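Putative oxidoreductase YfjR (Streptomyces aurantiacus, PDB 4OQZ) is an imine reductase that probably binds NADPH through a Rossmann-type domain and uses it to reduce imines. Local coordinates at residues M13-A18 with A35-A40; L22-E27 with L148-G153. One frame throughout, in Å; residues are numbered along the deposited sequence.

Interaction 1 (M13-A18 with A35-A40); sequences MGQAMA and ASRADA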
loop_
_atom_site.group_PDB
_atom_site.type_symbol
_atom_site.label_atom_id
_atom_site.label_comp_id
_atom_site.label_asym_id
_atom_site.label_seq_id
_atom_site.Cartn_x
_atom_site.Cartn_y
_atom_site.Cartn_z
ATOM N N MET A 13 -17.676 9.277 -15.653
ATOM C CA MET A 13 -18.153 7.933 -15.304
ATOM C C MET A 13 -19.451 7.557 -16.041
ATOM O O MET A 13 -19.451 6.579 -16.783
ATOM C CB MET A 13 -18.191 7.700 -13.781
ATOM C CG MET A 13 -16.787 7.535 -13.151
ATOM S SD MET A 13 -15.938 5.989 -13.578
ATOM C CE MET A 13 -16.733 4.862 -12.459
ATOM N N GLY A 14 -20.487 8.384 -15.915
ATOM C CA GLY A 14 -21.770 8.196 -16.589
ATOM C C GLY A 14 -21.714 8.242 -18.109
ATOM O O GLY A 14 -22.457 7.504 -18.768
ATOM N N GLN A 15 -20.832 9.109 -18.684
ATOM C CA GLN A 15 -20.629 9.199 -20.146
ATOM C C GLN A 15 -20.010 7.887 -20.630
ATOM O O GLN A 15 -20.401 7.392 -21.686
ATOM C CB GLN A 15 -19.706 10.373 -20.537
ATOM C CG GLN A 15 -20.388 11.727 -20.484
ATOM C CD GLN A 15 -19.425 12.882 -20.621
ATOM O OE1 GLN A 15 -18.334 12.903 -20.050
ATOM N NE2 GLN A 15 -19.838 13.904 -21.339
ATOM N N ALA A 16 -19.085 7.296 -19.840
ATOM C CA ALA A 16 -18.477 6.023 -20.245
ATOM C C ALA A 16 -19.498 4.868 -20.165
ATOM O O ALA A 16 -19.482 3.997 -21.047
ATOM C CB ALA A 16 -17.247 5.731 -19.430
ATOM N N MET A 17 -20.411 4.909 -19.165
ATOM C CA MET A 17 -21.472 3.901 -18.952
ATOM C C MET A 17 -22.465 3.921 -20.132
ATOM O O MET A 17 -22.679 2.886 -20.770
ATOM C CB MET A 17 -22.208 4.122 -17.598
ATOM C CG MET A 17 -21.324 3.843 -16.402
ATOM S SD MET A 17 -22.017 4.356 -14.808
ATOM C CE MET A 17 -20.499 4.252 -13.781
ATOM N N ALA A 18 -23.008 5.098 -20.464
ATOM C CA ALA A 18 -23.891 5.270 -21.629
ATOM C C ALA A 18 -23.285 4.763 -22.962
ATOM O O ALA A 18 -23.974 4.079 -23.714
ATOM C CB ALA A 18 -24.323 6.712 -21.750
ATOM N N ALA A 35 -26.702 20.099 -20.172
ATOM C CA ALA A 35 -27.098 19.402 -21.404
ATOM C C ALA A 35 -25.954 19.182 -22.401
ATOM O O ALA A 35 -25.919 18.140 -23.058
ATOM C CB ALA A 35 -28.250 20.127 -22.072
ATOM N N SER A 36 -25.009 20.143 -22.489
ATOM C CA SER A 36 -23.848 20.088 -23.385
ATOM C C SER A 36 -22.890 18.919 -23.132
ATOM O O SER A 36 -21.990 18.685 -23.938
ATOM C CB SER A 36 -23.114 21.427 -23.420
ATOM O OG SER A 36 -22.679 21.826 -22.132
ATOM N N ARG A 37 -23.107 18.152 -22.040
ATOM C CA ARG A 37 -22.309 16.970 -21.727
ATOM C C ARG A 37 -22.867 15.694 -22.385
ATOM O O ARG A 37 -22.157 14.701 -22.479
ATOM C CB ARG A 37 -22.052 16.823 -20.213
ATOM C CG ARG A 37 -21.030 17.847 -19.709
ATOM C CD ARG A 37 -20.603 17.649 -18.270
ATOM N NE ARG A 37 -19.717 16.497 -18.092
ATOM C CZ ARG A 37 -18.389 16.522 -18.215
ATOM N NH1 ARG A 37 -17.765 17.647 -18.542
ATOM N NH2 ARG A 37 -17.680 15.424 -18.020
ATOM N N ALA A 38 -24.102 15.752 -22.908
ATOM C CA ALA A 38 -24.768 14.658 -23.620
ATOM C C ALA A 38 -24.608 14.734 -25.157
ATOM O O ALA A 38 -25.049 13.809 -25.847
ATOM C CB ALA A 38 -26.242 14.638 -23.266
ATOM N N ASP A 39 -23.997 15.835 -25.687
ATOM C CA ASP A 39 -23.794 16.102 -27.118
ATOM C C ASP A 39 -23.312 14.889 -27.911
ATOM O O ASP A 39 -24.057 14.368 -28.735
ATOM C CB ASP A 39 -22.845 17.305 -27.330
ATOM C CG ASP A 39 -23.433 18.684 -27.081
ATOM O OD1 ASP A 39 -24.594 18.765 -26.618
ATOM O OD2 ASP A 39 -22.732 19.687 -27.367
ATOM N N ALA A 40 -22.096 14.425 -27.636
ATOM C CA ALA A 40 -21.484 13.278 -28.312
ATOM C C ALA A 40 -22.383 12.032 -28.245
ATOM O O ALA A 40 -22.623 11.401 -29.277
ATOM C CB ALA A 40 -20.114 12.991 -27.727
#

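Interaction 2 (L22-E27 with L148-G153); sequences LDRGYE and LEVITG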
loop_
_atom_site.group_PDB
_atom_site.type_symbol
_atom_site.label_atom_id
_atom_site.label_comp_id
_atom_site.label_asym_id
_atom_site.label_seq_id
_atom_site.Cartn_x
_atom_site.Cartn_y
_atom_site.Cartn_z
ATOM N N LEU A 22 -24.616 1.898 -25.391
ATOM C CA LEU A 22 -24.826 2.107 -26.821
ATOM C C LEU A 22 -24.025 1.085 -27.661
ATOM O O LEU A 22 -24.558 0.549 -28.633
ATOM C CB LEU A 22 -24.456 3.543 -27.240
ATOM C CG LEU A 22 -25.331 4.690 -26.729
ATOM C CD1 LEU A 22 -24.646 6.024 -26.970
ATOM C CD2 LEU A 22 -26.710 4.670 -27.366
ATOM N N ASP A 23 -22.781 0.782 -27.246
ATOM C CA ASP A 23 -21.897 -0.199 -27.910
ATOM C C ASP A 23 -22.500 -1.609 -27.924
ATOM O O ASP A 23 -22.175 -2.397 -28.812
ATOM C CB ASP A 23 -20.533 -0.278 -27.190
ATOM C CG ASP A 23 -19.544 0.841 -27.468
ATOM O OD1 ASP A 23 -19.689 1.523 -28.514
ATOM O OD2 ASP A 23 -18.587 1.001 -26.660
ATOM N N ARG A 24 -23.324 -1.932 -26.894
ATOM C CA ARG A 24 -23.981 -3.226 -26.747
ATOM C C ARG A 24 -25.395 -3.297 -27.340
ATOM O O ARG A 24 -26.064 -4.322 -27.201
ATOM C CB ARG A 24 -23.927 -3.690 -25.294
ATOM C CG ARG A 24 -22.753 -4.623 -25.064
ATOM C CD ARG A 24 -21.983 -4.274 -23.811
ATOM N NE ARG A 24 -20.619 -4.802 -23.864
ATOM C CZ ARG A 24 -19.634 -4.436 -23.048
ATOM N NH1 ARG A 24 -19.846 -3.529 -22.101
ATOM N NH2 ARG A 24 -18.425 -4.972 -23.175
ATOM N N GLY A 25 -25.804 -2.242 -28.047
ATOM C CA GLY A 25 -27.094 -2.169 -28.720
ATOM C C GLY A 25 -28.250 -1.712 -27.863
ATOM O O GLY A 25 -29.409 -1.869 -28.259
ATOM N N TYR A 26 -27.958 -1.140 -26.685
ATOM C CA TYR A 26 -29.037 -0.678 -25.803
ATOM C C TYR A 26 -29.642 0.620 -26.292
ATOM O O TYR A 26 -28.933 1.543 -26.684
ATOM C CB TYR A 26 -28.543 -0.471 -24.360
ATOM C CG TYR A 26 -28.358 -1.727 -23.544
ATOM C CD1 TYR A 26 -27.239 -2.541 -23.724
ATOM C CD2 TYR A 26 -29.225 -2.037 -22.507
ATOM C CE1 TYR A 26 -27.030 -3.671 -22.932
ATOM C CE2 TYR A 26 -29.024 -3.158 -21.701
ATOM C CZ TYR A 26 -27.934 -3.981 -21.928
ATOM O OH TYR A 26 -27.751 -5.101 -21.152
ATOM N N GLU A 27 -30.974 0.695 -26.235
ATOM C CA GLU A 27 -31.738 1.892 -26.499
ATOM C C GLU A 27 -31.436 2.765 -25.269
ATOM O O GLU A 27 -31.771 2.374 -24.151
ATOM C CB GLU A 27 -33.236 1.539 -26.571
ATOM C CG GLU A 27 -33.602 0.566 -27.683
ATOM C CD GLU A 27 -34.992 -0.021 -27.559
ATOM O OE1 GLU A 27 -35.944 0.612 -28.065
ATOM O OE2 GLU A 27 -35.136 -1.107 -26.951
ATOM N N LEU A 148 -25.927 -4.835 -15.548
ATOM C CA LEU A 148 -24.861 -4.275 -14.713
ATOM C C LEU A 148 -23.498 -4.768 -15.197
ATOM O O LEU A 148 -22.505 -4.063 -15.001
ATOM C CB LEU A 148 -25.079 -4.632 -13.231
ATOM C CG LEU A 148 -26.445 -4.275 -12.664
ATOM C CD1 LEU A 148 -26.675 -4.978 -11.346
ATOM C CD2 LEU A 148 -26.636 -2.757 -12.584
ATOM N N GLU A 149 -23.459 -5.926 -15.906
ATOM C CA GLU A 149 -22.223 -6.479 -16.478
ATOM C C GLU A 149 -21.711 -5.605 -17.651
ATOM O O GLU A 149 -20.553 -5.754 -18.082
ATOM C CB GLU A 149 -22.405 -7.932 -16.932
ATOM C CG GLU A 149 -22.467 -8.909 -15.768
ATOM C CD GLU A 149 -22.709 -10.353 -16.156
ATOM O OE1 GLU A 149 -23.129 -10.623 -17.305
ATOM O OE2 GLU A 149 -22.472 -11.226 -15.295
ATOM N N VAL A 150 -22.571 -4.689 -18.138
ATOM C CA VAL A 150 -22.213 -3.760 -19.206
ATOM C C VAL A 150 -21.283 -2.713 -18.591
ATOM O O VAL A 150 -20.280 -2.377 -19.229
ATOM C CB VAL A 150 -23.435 -3.164 -19.944
ATOM C CG1 VAL A 150 -23.021 -2.111 -20.976
ATOM C CG2 VAL A 150 -24.255 -4.261 -20.609
ATOM N N ILE A 151 -21.575 -2.259 -17.341
ATOM C CA ILE A 151 -20.756 -1.297 -16.581
ATOM C C ILE A 151 -19.352 -1.891 -16.322
ATOM O O ILE A 151 -18.365 -1.280 -16.727
ATOM C CB ILE A 151 -21.461 -0.804 -15.282
ATOM C CG1 ILE A 151 -22.688 0.079 -15.637
ATOM C CG2 ILE A 151 -20.491 -0.038 -14.361
ATOM C CD1 ILE A 151 -23.840 0.012 -14.522
ATOM N N THR A 152 -19.273 -3.062 -15.662
ATOM C CA THR A 152 -18.024 -3.804 -15.417
ATOM C C THR A 152 -18.315 -5.298 -15.594
ATOM O O THR A 152 -19.336 -5.770 -15.103
ATOM C CB THR A 152 -17.458 -3.529 -14.014
ATOM O OG1 THR A 152 -18.427 -3.873 -13.033
ATOM C CG2 THR A 152 -16.980 -2.102 -13.820
ATOM N N GLY A 153 -17.426 -6.026 -16.278
ATOM C CA GLY A 153 -17.588 -7.455 -16.569
ATOM C C GLY A 153 -17.892 -8.322 -15.353
ATOM O O GLY A 153 -18.679 -9.269 -15.442
#

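Interaction 1 (M13-A18 with A35-A40)
Gln15 NE2 lies over one face of the Arg37 guanidinium, the amide plane tilted 32° from it. The overlap is partial, and the amide does a second job at the same time: NE2 donates a hydrogen bond to the backbone O of Arg37 at 2.7 Å. That oxygen sits almost in the amide plane of Gln15 and receives the N-H on a lone pair, in its own carbonyl plane, with an N-H...O angle of 150°. With NE2 turned to the carbonyl, OE1 comes 3.3 Å from Arg37 NH2. Gln15 reaches across with its chain extended beyond CG. Arg37 instead bends at chi3 (73°), which turns its guanidinium back across the glutamine, the two side chains crossing at about a right angle. The fold-back is held from elsewhere as well, since Arg37 NE is hydrogen-bonded to Leu10 O in the glycine-rich turn that follows strand 4-8, a turn consistent with the GxGxxG pattern of dinucleotide-binding folds. The contact therefore lies at the surface of the first beta-alpha-beta unit of the Rossmann-type domain, joining the first turn of helix 12-23 to the 3-10 turn that leads from strand 27-31 toward helix 39-44, while beneath it Ala18 and Ala38 both pack on Leu30 of strand 27-31.

Interaction 2 (L22-E27 with L148-G153)
A Schellman motif closes helix 12-23, with Gly25 as its C-prime residue at positive phi, and the residues flanking that glycine, Arg24 and Tyr26, both turn their side chains onto Val150 near the C-terminal end of helix 138-151. Of the two valine methyls, CG1 faces mainly the arginine and CG2 mainly the tyrosine, though CG2 also comes near Arg24 CD. CG1, anti to the backbone N (chi1 175°), lies 3.7 Å from Arg24 CD and sits in plane at the edge of the guanidinium. CG2 is 3.7 Å from Tyr26 CE1 and 3.6 Å from Tyr26 OH, approaching the phenol end of the ring obliquely. The arginine chain, bent at chi2 (134°), runs past the valine in the opposite direction and brings NH1 to 3.1 Å from Val150 O, an oxygen at the guanidinium edge, near its plane. Its NH2 is hydrogen-bonded to Gly126 O. An alanine in place of Val150 would probably leave a gap where the two methyls met Arg24 CD and the phenol end of Tyr26, with both side chains packed less closely on helix 138-151. Val150 also packs on Ala20 and Tyr21, and the Tyr21 ring meets that of Tyr26 edge-to-face. The contact thus lies where helix 12-23 gives way to strand 27-31, beside helix 138-151, with Tyr26 resting on Val5 of strand 4-8.

In the fold
From the N terminus, the chain passes through strand 4-8 into helix 12-23, whose first turn enters interaction 1 and whose end enters interaction 2. Strand 27-31 follows, and interaction 1 then closes a short loop of 16 intervening residues at 35-40. Interaction 2 closes a far longer one, with 120 residues between its segments, when the chain reaches 148-153. Because 22-27 lies inside the first loop and 148-153 beyond it, the two loops cross. The centres of the two contacts are about 14 Å apart, and Met17 of 13-18 packs on Ile151 of 148-153. Helix 12-23 is thereby tied to both the approach to helix 39-44 and the C-terminal end region of helix 138-151 within the Rossmann-type domain.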